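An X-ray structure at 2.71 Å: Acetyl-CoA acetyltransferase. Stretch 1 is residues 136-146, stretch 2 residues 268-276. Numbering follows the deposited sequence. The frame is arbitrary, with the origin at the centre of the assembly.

Stretch 1 136-146: VVLIFGSENTS
Stretch 2 (268-276) QVNQGAALL

Residues 136-143 and 271-276 of this acetyl-CoA acetyltransferase form neighbouring antiparallel strands, their axes inclined at 168° and approaching to 4.5 Å. The backbone is extended throughout, with phi/psi from -130/121 at Val136 to -149/155 at Glu143 on the first strand, most extended at Phe140 to Ser142 (-158/164, -164/169 and -168/165), and from -155/142 at Gln271 to -107/125 at Leu276 on the second. The register pairs Leu138 with Leu276, Phe140 with Ala274 and Ser142 with Gly272 as non-hydrogen-bonded pairs (CA-CA 4.8, 4.0 and 4.2 Å), alternating with the hydrogen-bonded pairs Ile139-Leu275, Gly141-Ala273 and Glu143-Gln271 (5.0, 5.7 and 5.8 Å).

Six main-chain hydrogen bonds satisfy both the amide and the carbonyl of every residue in those last three pairs. Ile139 N donates to Leu275 O at 3.0 Å, almost linearly (177°), and Leu275 N returns to Ile139 O at 2.8 Å. Gly141 N reaches Ala273 O at 3.0 Å, although both atoms are less surely placed; Ala273 N reaches Gly141 O at 3.2 Å. The ladder lengthens slightly at its far end, where Glu143 N lies 3.1 Å from Gln271 O and Gln271 N 3.3 Å from Glu143 O. Between these rungs the same carbonyls receive CA-H...O contacts, among them Ala274 CA to Ile139 O (3.1 Å) and Phe140 CA to Ala273 O (3.2 Å).

Leu138, Phe140, Ser142, Ala274 and Leu276 project from one face. Leu138 (t, p) brings CD1 to 4.2 Å from Leu276 CB and 4.3 Å from Ala274 CB, while Leu276, also t, p, places CD1 4.0 Å from Val136 CG1. Phe140 takes chi1 p, so its ring leads away from the second strand while its CB packs 3.9 Å from Ala274 CB. The small alanine suits this narrow pair. Opposite Ser142 (p), Gly272 has no side chain; an ideal CB there would lie 3.8 Å from Gly141 O and 3.9 Å from Ser142 CB. Ser142 OG is satisfied elsewhere in the structure.

On the other face, Ile139 (m, t) and Leu275 (m, t) meet at 4.4 Å between their CB atoms. The buried Glu143 and Gln271 pack through their aliphatic portions, CG to CG at 4.2 Å; Glu143 OE2 finds its hydrogen bond elsewhere in the structure.

Beyond Glu143 the ladder stops: Val269 O approaches Glu143 O and Asn144 O at 3.3 Å each, acceptor against acceptor. Thr145 (p) closes the contact, with CG2 3.2 Å from Asn270 ND2. Altogether 719 Å² is buried between the stretches.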

# COMPACT_ATOMS: atom_id res chain seq x y z
N VAL A 136 11.60 6.41 -23.25
CA VAL A 136 10.18 6.07 -23.17
C VAL A 136 9.94 4.74 -22.46
O VAL A 136 10.42 3.69 -22.87
CB VAL A 136 9.50 6.04 -24.55
CG1 VAL A 136 7.99 5.89 -24.41
CG2 VAL A 136 9.84 7.27 -25.33
N VAL A 137 9.17 4.80 -21.39
CA VAL A 137 8.95 3.65 -20.57
C VAL A 137 7.46 3.40 -20.41
O VAL A 137 6.68 4.31 -20.27
CB VAL A 137 9.60 3.86 -19.17
CG1 VAL A 137 9.31 2.68 -18.20
CG2 VAL A 137 11.10 4.11 -19.31
N LEU A 138 7.07 2.14 -20.45
CA LEU A 138 5.71 1.71 -20.14
C LEU A 138 5.67 0.80 -18.92
O LEU A 138 6.35 -0.19 -18.85
CB LEU A 138 5.05 1.00 -21.35
CG LEU A 138 3.56 0.63 -21.18
CD1 LEU A 138 2.71 1.89 -20.97
CD2 LEU A 138 3.02 -0.16 -22.34
N ILE A 139 4.85 1.17 -17.95
CA ILE A 139 4.63 0.40 -16.75
C ILE A 139 3.20 -0.17 -16.76
O ILE A 139 2.28 0.47 -17.24
CB ILE A 139 4.88 1.33 -15.57
CG1 ILE A 139 6.37 1.62 -15.44
CG2 ILE A 139 4.37 0.77 -14.24
CD1 ILE A 139 6.66 2.86 -14.61
N PHE A 140 3.01 -1.39 -16.28
CA PHE A 140 1.68 -1.96 -16.29
C PHE A 140 1.57 -3.06 -15.26
O PHE A 140 2.57 -3.54 -14.73
CB PHE A 140 1.27 -2.46 -17.70
CG PHE A 140 2.33 -3.28 -18.38
CD1 PHE A 140 2.59 -4.58 -17.97
CD2 PHE A 140 3.10 -2.72 -19.39
CE1 PHE A 140 3.59 -5.33 -18.57
CE2 PHE A 140 4.14 -3.49 -20.01
CZ PHE A 140 4.36 -4.80 -19.59
N GLY A 141 0.33 -3.45 -14.94
CA GLY A 141 0.10 -4.54 -14.02
C GLY A 141 -1.33 -4.98 -14.17
O GLY A 141 -2.07 -4.28 -14.79
N SER A 142 -1.72 -6.11 -13.60
CA SER A 142 -3.08 -6.66 -13.75
C SER A 142 -3.36 -7.79 -12.79
O SER A 142 -2.45 -8.34 -12.18
CB SER A 142 -3.37 -7.14 -15.19
OG SER A 142 -2.41 -8.07 -15.65
N GLU A 143 -4.63 -8.13 -12.63
CA GLU A 143 -5.01 -9.30 -11.87
C GLU A 143 -6.26 -9.93 -12.39
O GLU A 143 -7.08 -9.27 -13.01
CB GLU A 143 -5.13 -9.02 -10.39
CG GLU A 143 -5.50 -7.62 -10.00
CD GLU A 143 -5.34 -7.38 -8.48
OE1 GLU A 143 -4.46 -6.53 -8.05
OE2 GLU A 143 -6.09 -8.08 -7.73
N ASN A 144 -6.37 -11.22 -12.10
CA ASN A 144 -7.37 -12.18 -12.56
C ASN A 144 -8.36 -12.63 -11.45
O ASN A 144 -8.07 -12.52 -10.25
CB ASN A 144 -6.61 -13.42 -13.00
CG ASN A 144 -6.71 -13.66 -14.43
OD1 ASN A 144 -7.68 -13.26 -15.06
ND2 ASN A 144 -5.73 -14.36 -14.98
N THR A 145 -9.53 -13.17 -11.83
CA THR A 145 -10.34 -13.96 -10.86
C THR A 145 -9.63 -15.30 -10.56
O THR A 145 -9.79 -15.86 -9.49
CB THR A 145 -11.83 -14.24 -11.30
OG1 THR A 145 -11.86 -14.75 -12.63
CG2 THR A 145 -12.71 -12.97 -11.22
N SER A 146 -8.80 -15.77 -11.51
CA SER A 146 -8.07 -17.08 -11.40
C SER A 146 -6.53 -16.94 -11.38
O SER A 146 -5.94 -16.55 -10.37
CB SER A 146 -8.52 -18.02 -12.54
OG SER A 146 -9.94 -18.14 -12.51
N GLN A 268 -12.00 -9.67 -5.34
CA GLN A 268 -11.60 -10.56 -6.46
C GLN A 268 -12.22 -10.07 -7.78
O GLN A 268 -13.46 -10.06 -7.90
CB GLN A 268 -11.97 -12.02 -6.14
CG GLN A 268 -11.55 -12.50 -4.65
CD GLN A 268 -12.72 -13.12 -3.78
OE1 GLN A 268 -13.93 -12.84 -3.99
NE2 GLN A 268 -12.34 -13.94 -2.79
N VAL A 269 -11.35 -9.68 -8.74
CA VAL A 269 -11.63 -8.81 -9.92
C VAL A 269 -10.78 -9.11 -11.18
O VAL A 269 -9.75 -9.75 -11.09
CB VAL A 269 -11.26 -7.32 -9.62
CG1 VAL A 269 -12.21 -6.67 -8.60
CG2 VAL A 269 -9.81 -7.21 -9.17
N ASN A 270 -11.19 -8.53 -12.29
CA ASN A 270 -10.39 -8.43 -13.48
C ASN A 270 -10.10 -6.95 -13.72
O ASN A 270 -10.96 -6.23 -14.06
CB ASN A 270 -11.14 -9.05 -14.66
CG ASN A 270 -11.19 -10.58 -14.63
OD1 ASN A 270 -10.66 -11.23 -15.48
ND2 ASN A 270 -11.89 -11.12 -13.69
N GLN A 271 -8.84 -6.55 -13.58
CA GLN A 271 -8.48 -5.15 -13.82
C GLN A 271 -7.01 -4.95 -14.21
O GLN A 271 -6.12 -5.62 -13.68
CB GLN A 271 -8.81 -4.29 -12.59
CG GLN A 271 -8.53 -4.98 -11.26
CD GLN A 271 -8.69 -4.04 -10.08
OE1 GLN A 271 -7.73 -3.74 -9.37
NE2 GLN A 271 -9.91 -3.56 -9.87
N GLY A 272 -6.77 -4.02 -15.13
CA GLY A 272 -5.42 -3.66 -15.53
C GLY A 272 -5.21 -2.18 -15.42
O GLY A 272 -6.15 -1.41 -15.50
N ALA A 273 -3.97 -1.79 -15.20
CA ALA A 273 -3.57 -0.39 -15.21
C ALA A 273 -2.20 -0.24 -15.90
O ALA A 273 -1.39 -1.12 -15.81
CB ALA A 273 -3.58 0.15 -13.79
N ALA A 274 -1.97 0.87 -16.61
CA ALA A 274 -0.70 1.16 -17.26
C ALA A 274 -0.34 2.63 -17.16
O ALA A 274 -1.20 3.49 -17.14
CB ALA A 274 -0.75 0.73 -18.69
N LEU A 275 0.96 2.91 -17.05
CA LEU A 275 1.46 4.28 -17.11
C LEU A 275 2.49 4.50 -18.21
O LEU A 275 3.45 3.78 -18.32
CB LEU A 275 2.05 4.73 -15.75
CG LEU A 275 1.27 4.41 -14.46
CD1 LEU A 275 2.16 4.50 -13.23
CD2 LEU A 275 0.04 5.29 -14.33
N LEU A 276 2.31 5.52 -19.00
CA LEU A 276 3.25 5.87 -20.01
C LEU A 276 4.02 7.11 -19.63
O LEU A 276 3.46 8.14 -19.37
CB LEU A 276 2.51 6.05 -21.32
CG LEU A 276 3.25 6.30 -22.65
CD1 LEU A 276 4.30 5.22 -23.05
CD2 LEU A 276 2.18 6.54 -23.70